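Side-chain contacts in extracellular ligand-binding receptor (Rhodopseudomonas palustris, PDB 3SG0), which binds benzoylformic acid and probably serves the uptake of aromatic acids, as a solute-binding protein of the leucine-binding protein family: residues A[39-42]-A[43-47]; A[226-229]-A[230-234]; A[247-251]-A[252-256]. All coordinates share one frame; numbering follows the deposited sequence.

Overall arrangement
All three contacts lie at the starts of helices, within or near the ligand-binding region. Interaction 1 is buried and opens helix 41-50; interactions 2 and 3, both partly buried, open helices 228-236 and 252-258, and Val228, with Ala227 just before its helix, packs against Phe254. Interaction 1 meets each of the others lightly, Pro39 lying on Pro226 and Ala42 on Glu253. Backbone bonds and prolines dominate interactions 1 and 2, whereas interaction 3 adds a threonine N-cap, two waters and a CH-pi contact. Leu43 of interaction 1 and His247 and Gly248 of interaction 3 line the benzoylformic acid pocket; interaction 2 lies farther out, its Pro226 side chain about 9 Å from the ligand.

Interaction 1 of 3, residues A[39-42]-A[43-47]; sequences PGAA and LGQPQ
Gly40 O is gripped by two backbone donors, Leu43 N at 2.8 Å and Gly44 N at 3.0 Å, which reach it from opposite faces of its carbonyl plane. The bond from Gly44 is the straighter, 162° at the hydrogen against 146° for Leu43; the one carbonyl thus takes both an i+3 and an i+4 donor. One residue on, Ala41 O takes Gln45 N at 2.9 Å. The next link is missing: Pro46 has no N-H to give, and its ring sets CG 3.3 Å from Ala42 O where a donor would otherwise come, which kinks the helix here.

Side chains lean on the same carbonyls. Leu43 CB lies 3.4 Å from Gly40 O. With CG anti to the carbonyl carbon (chi1 -62°), the branch stays beside the backbone N, and CD1 folds back to 3.6 Å from Gly40 O. This buried isobutyl group touches benzoylformic acid. Gln45 CB passes 3.2 Å from Ala41 O before the chain bends away at its second torsion, carrying NE2 to a hydrogen bond with Ala36 O. Upstream, Gly40 N is held by Ser72 OG, tying the turn to another loop.

The arrangement is a helix start with a proline in its second turn: helix 41-50 follows strand 28-34 of the mixed sheet and presents Leu43 to the ligand pocket, as is fitting for a periplasmic binding protein, whose ligand is held by loops and helix ends.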
ATOM      1  N   PRO A  39      -3.605 -12.591   7.755  1.00  8.40           N
ATOM      2  CA  PRO A  39      -3.548 -12.619   6.285  1.00  9.30           C
ATOM      3  C   PRO A  39      -2.813 -11.427   5.663  1.00  8.20           C
ATOM      4  O   PRO A  39      -2.545 -11.439   4.456  1.00  8.67           O
ATOM      5  CB  PRO A  39      -5.025 -12.627   5.870  1.00 10.60           C
ATOM      6  CG  PRO A  39      -5.752 -12.056   7.045  1.00 12.09           C
ATOM      7  CD  PRO A  39      -4.988 -12.527   8.259  1.00  8.38           C
ATOM      8  N   GLY A  40      -2.487 -10.421   6.467  1.00  7.85           N
ATOM      9  CA  GLY A  40      -1.673  -9.316   6.000  1.00  7.97           C
ATOM     10  C   GLY A  40      -0.179  -9.523   6.140  1.00  8.03           C
ATOM     11  O   GLY A  40       0.571  -8.597   5.826  1.00  8.18           O
ATOM     12  N   ALA A  41       0.268 -10.702   6.574  1.00  8.02           N
ATOM     13  CA  ALA A  41       1.671 -10.910   6.932  1.00  8.19           C
ATOM     14  C   ALA A  41       2.673 -10.587   5.827  1.00  8.02           C
ATOM     15  O   ALA A  41       3.771 -10.107   6.126  1.00  8.88           O
ATOM     16  CB  ALA A  41       1.895 -12.335   7.436  1.00  9.57           C
ATOM     17  N   ALA A  42       2.339 -10.860   4.571  1.00  8.21           N
ATOM     18  CA  ALA A  42       3.285 -10.560   3.499  1.00  8.42           C
ATOM     19  C   ALA A  42       3.478  -9.054   3.306  1.00  8.66           C
ATOM     20  O   ALA A  42       4.417  -8.622   2.620  1.00  9.32           O
ATOM     21  CB  ALA A  42       2.856 -11.212   2.202  1.00 10.34           C
ATOM     22  N   LEU A  43       2.584  -8.263   3.900  1.00  8.32           N
ATOM     23  CA  LEU A  43       2.721  -6.810   3.906  1.00  8.19           C
ATOM     24  C   LEU A  43       3.393  -6.340   5.196  1.00  8.61           C
ATOM     25  O   LEU A  43       4.336  -5.546   5.169  1.00  8.91           O
ATOM     26  CB  LEU A  43       1.369  -6.108   3.704  1.00  8.99           C
ATOM     27  CG  LEU A  43       0.647  -6.373   2.375  1.00  7.48           C
ATOM     28  CD1 LEU A  43      -0.126  -7.700   2.373  1.00  9.55           C
ATOM     29  CD2 LEU A  43      -0.292  -5.227   2.027  1.00  8.87           C
ATOM     30  N   GLY A  44       2.920  -6.822   6.342  1.00  8.38           N
ATOM     31  CA  GLY A  44       3.424  -6.331   7.610  1.00  9.07           C
ATOM     32  C   GLY A  44       4.769  -6.866   8.050  1.00  8.99           C
ATOM     33  O   GLY A  44       5.505  -6.173   8.755  1.00 10.02           O
ATOM     34  N   GLN A  45       5.111  -8.090   7.668  1.00  9.17           N
ATOM     35  CA  GLN A  45       6.422  -8.612   8.038  1.00 10.47           C
ATOM     36  C   GLN A  45       7.573  -7.801   7.430  1.00  9.38           C
ATOM     37  O   GLN A  45       8.524  -7.469   8.125  1.00  9.92           O
ATOM     38  CB  GLN A  45       6.545 -10.102   7.716  1.00 12.42           C
ATOM     39  CG  GLN A  45       5.962 -10.982   8.782  1.00 18.61           C
ATOM     40  CD  GLN A  45       6.833 -11.036  10.027  1.00 27.81           C
ATOM     41  OE1 GLN A  45       8.066 -11.060   9.942  1.00 31.61           O
ATOM     42  NE2 GLN A  45       6.197 -11.049  11.191  1.00 29.34           N
ATOM     43  N   PRO A  46       7.491  -7.465   6.130  1.00  9.62           N
ATOM     44  CA  PRO A  46       8.520  -6.594   5.550  1.00  9.35           C
ATOM     45  C   PRO A  46       8.629  -5.262   6.294  1.00  8.18           C
ATOM     46  O   PRO A  46       9.726  -4.725   6.460  1.00  9.44           O
ATOM     47  CB  PRO A  46       8.008  -6.382   4.120  1.00 10.21           C
ATOM     48  CG  PRO A  46       7.321  -7.677   3.808  1.00 10.47           C
ATOM     49  CD  PRO A  46       6.617  -8.040   5.092  1.00  9.71           C
ATOM     50  N   GLN A  47       7.495  -4.725   6.725  1.00  8.04           N
ATOM     51  CA  GLN A  47       7.479  -3.479   7.485  1.00  8.35           C
ATOM     52  C   GLN A  47       8.170  -3.667   8.835  1.00  8.53           C
ATOM     53  O   GLN A  47       8.991  -2.851   9.236  1.00  9.39           O
ATOM     54  CB  GLN A  47       6.046  -2.966   7.603  1.00  8.33           C
ATOM     55  CG  GLN A  47       5.530  -2.544   6.228  1.00  7.69           C
ATOM     56  CD  GLN A  47       4.030  -2.535   6.085  1.00  7.70           C
ATOM     57  OE1 GLN A  47       3.281  -2.793   7.036  1.00  8.67           O
ATOM     58  NE2 GLN A  47       3.574  -2.244   4.877  1.00  7.39           N
TER

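Interaction 2 of 3, residues A[226-229]-A[230-234]; sequences PAVL and PQKAL
In the opening turns of helix 228-236, the helical arm of the beta-alpha-beta unit that joins strands 217-221 and 242-244, Val228 is paired with Lys232 and Leu229 with Ala233. Lys232 N meets Val228 O at 2.9 Å in an almost perfectly straight bond, 178° at the hydrogen and nearly along the C=O axis. Ala233 N reaches Leu229 O, also at 2.9 Å, with a slightly bent 158°. Beside the first of these bonds the two side chains run alongside each other, pointing the same way. Val228 CG1, anti to its own nitrogen (chi1 172°), comes to a tight 3.5 Å from Lys232 CD. The lysine then bends twice, and NZ ends in a salt bridge with Asp261.

Pro230 supplies no N-H; instead its CD is packed 3.4 Å from Pro226 O and 3.5 Å from Ala227 O. Both carbonyls find donors elsewhere, Pro226 O in Tyr196 OH and Ala227 O in Gln245 NE2. The ring of Pro230 rests on Ile220 of strand 217-221. Gln231 turns its amide oxygen to Gln245 NE2, and Ala233 CB sits 3.3 Å from Leu229 O.

Proline within the first turn, where a helix can spare the N-H, followed by regular i to i+4 bonding, is typical of a helix start, here in a Rossmann-like parallel alpha/beta lobe.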
ATOM      1  N   PRO A 226      -2.840 -14.313   0.153  1.00  8.55           N
ATOM      2  CA  PRO A 226      -4.194 -14.740  -0.235  1.00  8.97           C
ATOM      3  C   PRO A 226      -4.538 -14.487  -1.705  1.00  8.62           C
ATOM      4  O   PRO A 226      -5.510 -15.051  -2.193  1.00  9.97           O
ATOM      5  CB  PRO A 226      -5.096 -13.887   0.664  1.00  9.96           C
ATOM      6  CG  PRO A 226      -4.283 -13.691   1.896  1.00  9.12           C
ATOM      7  CD  PRO A 226      -2.870 -13.485   1.375  1.00  9.61           C
ATOM      8  N   ALA A 227      -3.790 -13.632  -2.398  1.00  9.08           N
ATOM      9  CA  ALA A 227      -4.074 -13.340  -3.806  1.00  8.42           C
ATOM     10  C   ALA A 227      -3.739 -14.499  -4.735  1.00  8.63           C
ATOM     11  O   ALA A 227      -4.194 -14.534  -5.882  1.00  9.95           O
ATOM     12  CB  ALA A 227      -3.328 -12.089  -4.243  1.00  9.47           C
ATOM     13  N   VAL A 228      -2.923 -15.435  -4.269  1.00  9.12           N
ATOM     14  CA  VAL A 228      -2.556 -16.579  -5.107  1.00  9.89           C
ATOM     15  C   VAL A 228      -3.746 -17.505  -5.351  1.00 10.18           C
ATOM     16  O   VAL A 228      -3.958 -17.984  -6.467  1.00 11.21           O
ATOM     17  CB  VAL A 228      -1.376 -17.370  -4.513  1.00 10.11           C
ATOM     18  CG1 VAL A 228      -1.137 -18.655  -5.289  1.00 13.56           C
ATOM     19  CG2 VAL A 228      -0.118 -16.502  -4.502  1.00 12.58           C
ATOM     20  N   LEU A 229      -4.528 -17.751  -4.305  1.00 10.19           N
ATOM     21  CA  LEU A 229      -5.617 -18.722  -4.353  1.00 10.38           C
ATOM     22  C   LEU A 229      -6.570 -18.561  -5.546  1.00 10.06           C
ATOM     23  O   LEU A 229      -6.779 -19.506  -6.302  1.00 10.73           O
ATOM     24  CB  LEU A 229      -6.386 -18.705  -3.031  1.00 12.09           C
ATOM     25  CG  LEU A 229      -7.655 -19.549  -2.950  1.00 14.09           C
ATOM     26  CD1 LEU A 229      -7.341 -21.017  -3.186  1.00 20.49           C
ATOM     27  CD2 LEU A 229      -8.342 -19.351  -1.609  1.00 14.22           C
ATOM     28  N   PRO A 230      -7.165 -17.375  -5.731  1.00 10.01           N
ATOM     29  CA  PRO A 230      -8.085 -17.269  -6.874  1.00 11.36           C
ATOM     30  C   PRO A 230      -7.408 -17.461  -8.230  1.00 10.21           C
ATOM     31  O   PRO A 230      -8.033 -17.992  -9.145  1.00 11.59           O
ATOM     32  CB  PRO A 230      -8.663 -15.852  -6.747  1.00 11.76           C
ATOM     33  CG  PRO A 230      -7.702 -15.123  -5.835  1.00 11.85           C
ATOM     34  CD  PRO A 230      -7.171 -16.159  -4.897  1.00 10.37           C
ATOM     35  N   GLN A 231      -6.155 -17.033  -8.367  1.00 10.56           N
ATOM     36  CA  GLN A 231      -5.469 -17.187  -9.641  1.00 11.25           C
ATOM     37  C   GLN A 231      -5.165 -18.662  -9.927  1.00 11.11           C
ATOM     38  O   GLN A 231      -5.409 -19.147 -11.031  1.00 12.05           O
ATOM     39  CB  GLN A 231      -4.201 -16.324  -9.694  1.00 11.21           C
ATOM     40  CG  GLN A 231      -3.475 -16.437 -11.025  1.00 12.03           C
ATOM     41  CD  GLN A 231      -2.863 -15.136 -11.496  1.00 11.29           C
ATOM     42  OE1 GLN A 231      -2.846 -14.132 -10.784  1.00 12.26           O
ATOM     43  NE2 GLN A 231      -2.365 -15.150 -12.725  1.00 12.39           N
ATOM     44  N   LYS A 232      -4.649 -19.374  -8.933  1.00 11.36           N
ATOM     45  CA  LYS A 232      -4.430 -20.809  -9.080  1.00 13.13           C
ATOM     46  C   LYS A 232      -5.734 -21.555  -9.341  1.00 12.29           C
ATOM     47  O   LYS A 232      -5.773 -22.478 -10.154  1.00 13.92           O
ATOM     48  CB  LYS A 232      -3.732 -21.391  -7.850  1.00 14.03           C
ATOM     49  CG  LYS A 232      -2.257 -21.051  -7.754  1.00 17.73           C
ATOM     50  CD  LYS A 232      -1.581 -21.814  -6.619  1.00 23.12           C
ATOM     51  CE  LYS A 232      -1.014 -23.140  -7.090  1.00 35.12           C
ATOM     52  NZ  LYS A 232       0.173 -22.946  -7.972  1.00 35.00           N
ATOM     53  N   ALA A 233      -6.801 -21.174  -8.651  1.00 12.00           N
ATOM     54  CA  ALA A 233      -8.077 -21.858  -8.827  1.00 12.86           C
ATOM     55  C   ALA A 233      -8.609 -21.670 -10.243  1.00 13.04           C
ATOM     56  O   ALA A 233      -9.104 -22.616 -10.859  1.00 14.42           O
ATOM     57  CB  ALA A 233      -9.088 -21.375  -7.795  1.00 13.24           C
ATOM     58  N   LEU A 234      -8.492 -20.458 -10.773  1.00 12.70           N
ATOM     59  CA  LEU A 234      -8.898 -20.208 -12.148  1.00 12.91           C
ATOM     60  C   LEU A 234      -8.100 -21.075 -13.117  1.00 13.25           C
ATOM     61  O   LEU A 234      -8.672 -21.712 -14.011  1.00 14.92           O
ATOM     62  CB  LEU A 234      -8.729 -18.729 -12.491  1.00 13.53           C
ATOM     63  CG  LEU A 234      -9.824 -17.808 -11.949  1.00 13.26           C
ATOM     64  CD1 LEU A 234      -9.334 -16.379 -11.859  1.00 14.81           C
ATOM     65  CD2 LEU A 234     -11.073 -17.903 -12.820  1.00 15.15           C
TER

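Interaction 3 of 3, residues A[247-251]-A[252-256]; sequences HGVAT and EEFIK. With 173 (benzoyl-formic acid), chain B.
Thr251 OG1 works both ways: it accepts from Glu253 N at 3.0 Å (158° at the hydrogen) and donates to a water 2.6 Å away. That water in turn donates to Glu253 OE2 at 2.8 Å, so the glutamate is tied to the threonine through its backbone N-H and its carboxylate alike. With OG1 turned anti to the nitrogen of Thr251 (chi1 166°), the hydroxyl is placed over the end of the helix. Thr251 is thus the N-cap of helix 252-258. Its carbonyl oxygen also receives Phe254 N at 2.9 Å, a bent bond with the donor well above the carbonyl plane. Glu252 N, one residue before the two bonded amides, is buried without a partner. A second water bridges the loop and the first helical residue, donating to Ala250 O and, at 2.7 Å, to Glu252 OE1.

Next to the cap, Val249 sets its CB over the face of the Phe254 ring, 3.6 Å from the centroid and 6° off the normal, a CH-pi contact. Over the same face, CG1 leans toward CD1 and CE1 and CG2 toward CD2 and CE2, while Val249 O lies close to Phe254 CB.

The loop that carries Val249 reaches the ligand at its other end. The His247 ring lays one face toward benzoylformic acid, CD2 being 3.6 Å from C1E of the ligand. ND1 bonded to Glu270 and NE2 to Asp143 fix the rotation of that imidazole. Gly248 comes equally close, its CA 3.6 Å from C1D of the ligand's phenyl ring.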
ATOM      1  N   HIS A 247      -1.591  -3.987  -7.118  1.00  7.54           N
ATOM      2  CA  HIS A 247      -0.312  -3.806  -6.445  1.00  7.94           C
ATOM      3  C   HIS A 247      -0.227  -4.482  -5.075  1.00  7.83           C
ATOM      4  O   HIS A 247       0.838  -4.495  -4.462  1.00  8.69           O
ATOM      5  CB  HIS A 247       0.087  -2.328  -6.370  1.00  8.52           C
ATOM      6  CG  HIS A 247      -0.887  -1.450  -5.641  1.00  7.91           C
ATOM      7  ND1 HIS A 247      -0.643  -0.107  -5.449  1.00  8.78           N
ATOM      8  CD2 HIS A 247      -2.093  -1.699  -5.070  1.00  8.21           C
ATOM      9  CE1 HIS A 247      -1.653   0.434  -4.793  1.00  8.24           C
ATOM     10  NE2 HIS A 247      -2.548  -0.508  -4.551  1.00  8.28           N
ATOM     11  N   GLY A 248      -1.335  -5.049  -4.596  1.00  8.00           N
ATOM     12  CA  GLY A 248      -1.291  -5.904  -3.419  1.00  8.59           C
ATOM     13  C   GLY A 248      -0.463  -7.164  -3.633  1.00  7.82           C
ATOM     14  O   GLY A 248      -0.102  -7.823  -2.652  1.00  8.68           O
ATOM     15  N   VAL A 249      -0.151  -7.506  -4.881  1.00  8.04           N
ATOM     16  CA  VAL A 249       0.593  -8.732  -5.148  1.00  9.06           C
ATOM     17  C   VAL A 249       2.076  -8.500  -5.417  1.00  8.91           C
ATOM     18  O   VAL A 249       2.799  -9.446  -5.721  1.00 10.08           O
ATOM     19  CB  VAL A 249      -0.019  -9.551  -6.322  1.00  9.90           C
ATOM     20  CG1 VAL A 249      -1.528  -9.708  -6.139  1.00 11.39           C
ATOM     21  CG2 VAL A 249       0.327  -8.949  -7.689  1.00 11.59           C
ATOM     22  N   ALA A 250       2.532  -7.253  -5.287  1.00  8.88           N
ATOM     23  CA  ALA A 250       3.847  -6.838  -5.777  1.00  8.98           C
ATOM     24  C   ALA A 250       5.015  -7.279  -4.888  1.00  8.44           C
ATOM     25  O   ALA A 250       6.040  -6.588  -4.801  1.00  9.17           O
ATOM     26  CB  ALA A 250       3.857  -5.331  -5.997  1.00  8.54           C
ATOM     27  N   THR A 251       4.860  -8.440  -4.259  1.00  9.35           N
ATOM     28  CA  THR A 251       5.902  -9.050  -3.444  1.00  9.82           C
ATOM     29  C   THR A 251       6.417 -10.327  -4.100  1.00 10.05           C
ATOM     30  O   THR A 251       5.645 -11.113  -4.656  1.00 10.22           O
ATOM     31  CB  THR A 251       5.400  -9.371  -2.022  1.00  9.97           C
ATOM     32  OG1 THR A 251       6.351 -10.238  -1.396  1.00 10.50           O
ATOM     33  CG2 THR A 251       4.029 -10.061  -2.026  1.00 10.91           C
ATOM     34  N   GLU A 252       7.723 -10.543  -4.029  1.00  9.94           N
ATOM     35  CA  GLU A 252       8.290 -11.779  -4.549  1.00 11.27           C
ATOM     36  C   GLU A 252       7.693 -13.029  -3.880  1.00 11.78           C
ATOM     37  O   GLU A 252       7.751 -14.117  -4.447  1.00 12.33           O
ATOM     38  CB  GLU A 252       9.818 -11.754  -4.468  1.00 12.30           C
ATOM     39  CG  GLU A 252      10.476 -10.890  -5.545  1.00 13.20           C
ATOM     40  CD  GLU A 252      10.260  -9.391  -5.371  1.00 11.39           C
ATOM     41  OE1 GLU A 252      10.052  -8.929  -4.225  1.00 11.43           O
ATOM     42  OE2 GLU A 252      10.303  -8.674  -6.394  1.00 12.80           O
ATOM     43  N   GLU A 253       7.098 -12.884  -2.699  1.00 11.47           N
ATOM     44  CA  GLU A 253       6.427 -14.025  -2.064  1.00 11.36           C
ATOM     45  C   GLU A 253       5.252 -14.520  -2.898  1.00 12.28           C
ATOM     46  O   GLU A 253       4.946 -15.714  -2.914  1.00 13.49           O
ATOM     47  CB  GLU A 253       5.922 -13.666  -0.666  1.00 13.36           C
ATOM     48  CG  GLU A 253       7.013 -13.321   0.318  1.00 15.57           C
ATOM     49  CD  GLU A 253       6.481 -13.076   1.717  1.00 15.79           C
ATOM     50  OE1 GLU A 253       5.592 -13.837   2.152  1.00 19.25           O
ATOM     51  OE2 GLU A 253       6.946 -12.127   2.375  1.00 17.05           O
ATOM     52  N   PHE A 254       4.577 -13.602  -3.575  1.00 10.52           N
ATOM     53  CA  PHE A 254       3.462 -13.941  -4.450  1.00 10.67           C
ATOM     54  C   PHE A 254       3.963 -14.715  -5.667  1.00 11.38           C
ATOM     55  O   PHE A 254       3.351 -15.698  -6.092  1.00 11.88           O
ATOM     56  CB  PHE A 254       2.728 -12.661  -4.868  1.00 10.89           C
ATOM     57  CG  PHE A 254       1.656 -12.869  -5.905  1.00  9.97           C
ATOM     58  CD1 PHE A 254       0.355 -13.179  -5.541  1.00 10.50           C
ATOM     59  CD2 PHE A 254       1.948 -12.724  -7.249  1.00 10.97           C
ATOM     60  CE1 PHE A 254      -0.619 -13.352  -6.498  1.00 11.50           C
ATOM     61  CE2 PHE A 254       0.973 -12.891  -8.210  1.00 11.23           C
ATOM     62  CZ  PHE A 254      -0.317 -13.208  -7.830  1.00 11.08           C
ATOM     63  N   ILE A 255       5.086 -14.282  -6.226  1.00 11.48           N
ATOM     64  CA  ILE A 255       5.678 -14.972  -7.368  1.00 12.80           C
ATOM     65  C   ILE A 255       6.089 -16.381  -6.976  1.00 13.58           C
ATOM     66  O   ILE A 255       5.816 -17.344  -7.700  1.00 14.69           O
ATOM     67  CB  ILE A 255       6.899 -14.208  -7.935  1.00 12.30           C
ATOM     68  CG1 ILE A 255       6.455 -12.862  -8.520  1.00 13.85           C
ATOM     69  CG2 ILE A 255       7.636 -15.051  -8.985  1.00 15.29           C
ATOM     70  CD1 ILE A 255       7.593 -12.008  -9.053  1.00 14.21           C
ATOM     71  N   LYS A 256       6.732 -16.516  -5.823  1.00 12.77           N
ATOM     72  CA  LYS A 256       7.230 -17.814  -5.378  0.54 15.41           C
ATOM     73  C   LYS A 256       6.089 -18.795  -5.113  1.00 14.41           C
ATOM     74  O   LYS A 256       6.131 -19.948  -5.551  1.00 15.34           O
ATOM     75  CB  LYS A 256       8.083 -17.642  -4.122  0.54 15.11           C
ATOM     76  CG  LYS A 256       8.682 -18.932  -3.581  0.54 17.94           C
ATOM     77  CD  LYS A 256       9.537 -18.646  -2.355  0.54 27.87           C
ATOM     78  CE  LYS A 256       9.976 -19.922  -1.660  0.54 34.22           C
ATOM     79  NZ  LYS A 256      10.660 -19.629  -0.369  0.54 37.11           N
TER
HETATM   80  O1B 173 B 384      -4.861  -1.653   1.644  1.00  9.35           O
HETATM   81  C1  173 B 384      -4.913  -2.848   1.760  1.00 11.26           C
HETATM   82  O1A 173 B 384      -5.920  -3.503   2.460  1.00 10.35           O
HETATM   83  C2  173 B 384      -4.009  -3.732   0.943  1.00 11.86           C
HETATM   84  O2  173 B 384      -4.230  -4.902   0.848  1.00 15.69           O
HETATM   85  C1G 173 B 384      -2.807  -3.092   0.323  1.00 11.71           C
HETATM   86  C2D 173 B 384      -1.957  -2.141   1.160  1.00 10.89           C
HETATM   87  C2E 173 B 384      -0.752  -1.464   0.541  1.00  9.81           C
HETATM   88  C3  173 B 384      -0.416  -1.736  -0.924  1.00 11.76           C
HETATM   89  C1E 173 B 384      -1.296  -2.697  -1.746  1.00 11.97           C
HETATM   90  C1D 173 B 384      -2.495  -3.389  -1.132  1.00 13.63           C
HETATM   91  O   HOH W   1       8.625  -6.645  -3.736  1.00 10.73           O
HETATM   92  O   HOH W   2       6.433  -9.682   1.186  1.00 11.00           O